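Local coordinates for nuclease (Salmonella phage SETP3, PDB 4QBN) that is a VRR-NUC domain nuclease that probably cleaves phosphodiester bonds of nucleic acids with the help of magnesium, and may pair with a second copy of itself, at the interface of chains A and B. Coordinates in Å, arbitrary orientation; residue numbers count along the deposited sequence, not the author numbering. Chains: chain A/B, Nuclease.

The interface of chains A and B. Residues chain A 65, 68-69, 72; chain B 20-21, 23, 39.
B:Arg23 reaches out from its strand and grips A:Glu65 side-on, the two side chains coming from opposite directions. The guanidinium offers its NE side: B:Arg23 NE donates to A:Glu65 OE2 of the carboxylate at 2.7 Å, also a salt bridge, and B:Arg23 NH2 donates to A:Glu65 OE1 at 3.1 Å along a nearly straight path. Each oxygen uses its syn lone pair, and the two flat groups lie close to one plane, 25° apart, a twin bond that fixes the rotation of both. A:Glu65 swings its CG anti to the backbone N (chi1 -175°) and bends at chi2, which turns the carboxylate towards the partner chain. A:Glu65 OE1 also takes a bond from A:Arg68 NH1 at 2.8 Å, nearly along the C-O axis, so the acid sits between two arginines and probably offsets the charge of both. The two guanidinium planes are steeply inclined to each other.

Beside this polar end, B:Leu21 wedges in at about a right angle to its neighbours. The B:Leu21 CD2 methyl touches the rim of A:Phe69 at CD1, 3.6 Å away, and also packs on CB of A:Arg68. B:Ile39 covers one face of the same ring, with CG1 over the centre.

A:Arg72 runs extended across B:Leu21, whose CB lies 3.8 Å above one face of the guanidinium. Within its own chain, NH1 donates to the carbonyl O of A:Arg68, which lies in the guanidinium plane and holds that group over the leucine. NH2 reaches B:Gly20 O through water 1, while CB of A:Arg72 rests on CG2 of B:Ile39.

Chain A contributes helix 60-71 and the loop residue just after it; chain B presents strands 21-27 and 36-40. This helix-on-sheet patch recurs with the chains exchanged across the two-fold axis, and the pair may be the working dimer of this viral nuclease.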
# COMPACT_ATOMS: atom_id res chain seq x y z
N GLU A 65 -7.34 0.87 12.19
CA GLU A 65 -6.28 0.89 11.15
C GLU A 65 -6.49 2.05 10.14
O GLU A 65 -5.56 2.81 9.80
CB GLU A 65 -6.25 -0.46 10.41
CG GLU A 65 -5.09 -0.57 9.38
CD GLU A 65 -3.72 -0.83 10.04
OE1 GLU A 65 -3.61 -0.80 11.31
OE2 GLU A 65 -2.73 -1.15 9.30
N ARG A 68 -5.20 5.18 11.81
CA ARG A 68 -3.73 5.25 11.85
C ARG A 68 -3.18 5.76 10.52
O ARG A 68 -2.18 6.53 10.47
CB ARG A 68 -3.10 3.86 12.12
CG ARG A 68 -3.45 3.26 13.48
CD ARG A 68 -2.61 1.95 13.69
NE ARG A 68 -2.95 1.29 14.96
CZ ARG A 68 -3.73 0.21 15.06
NH1 ARG A 68 -4.26 -0.39 13.97
NH2 ARG A 68 -3.98 -0.27 16.26
N PHE A 69 -3.80 5.30 9.44
CA PHE A 69 -3.41 5.75 8.10
C PHE A 69 -3.76 7.23 7.92
O PHE A 69 -2.93 8.03 7.43
CB PHE A 69 -4.15 4.95 7.01
CG PHE A 69 -3.47 3.64 6.60
CD1 PHE A 69 -3.00 2.74 7.56
CD2 PHE A 69 -3.39 3.30 5.25
CE1 PHE A 69 -2.42 1.51 7.14
CE2 PHE A 69 -2.81 2.11 4.86
CZ PHE A 69 -2.33 1.21 5.81
N ARG A 72 -1.75 10.17 9.51
CA ARG A 72 -0.53 10.46 8.76
C ARG A 72 -0.77 11.02 7.40
O ARG A 72 0.16 11.21 6.64
CB ARG A 72 0.33 9.17 8.64
CG ARG A 72 0.84 8.79 10.12
CD ARG A 72 1.32 7.36 10.24
NE ARG A 72 1.94 7.09 11.51
CZ ARG A 72 1.28 6.65 12.56
NH1 ARG A 72 -0.01 6.45 12.47
NH2 ARG A 72 1.91 6.39 13.68
N GLY B 20 6.40 7.41 11.16
CA GLY B 20 5.80 6.56 10.11
C GLY B 20 5.08 5.32 10.66
O GLY B 20 5.33 4.91 11.79
N LEU B 21 4.17 4.75 9.88
CA LEU B 21 3.49 3.49 10.26
C LEU B 21 4.11 2.49 9.32
O LEU B 21 4.20 2.78 8.13
CB LEU B 21 2.01 3.62 9.92
CG LEU B 21 1.16 2.43 10.37
CD1 LEU B 21 1.14 2.34 11.90
CD2 LEU B 21 -0.25 2.66 9.86
N ARG B 23 4.07 -1.50 7.71
CA ARG B 23 3.31 -2.78 7.67
C ARG B 23 4.04 -3.74 6.71
O ARG B 23 4.55 -3.28 5.69
CB ARG B 23 1.90 -2.57 7.10
CG ARG B 23 1.01 -1.69 8.05
CD ARG B 23 0.61 -2.59 9.20
NE ARG B 23 -0.25 -1.90 10.20
CZ ARG B 23 0.21 -1.35 11.34
NH1 ARG B 23 1.51 -1.33 11.61
NH2 ARG B 23 -0.66 -0.81 12.20
N ILE B 39 3.97 4.47 5.78
CA ILE B 39 3.09 5.66 5.65
C ILE B 39 3.72 6.73 6.54
O ILE B 39 3.72 6.55 7.75
CB ILE B 39 1.66 5.41 6.19
CG1 ILE B 39 1.02 4.10 5.66
CG2 ILE B 39 0.75 6.68 5.92
CD1 ILE B 39 0.59 4.17 4.31
O HOH W 1 4.97 6.10 14.48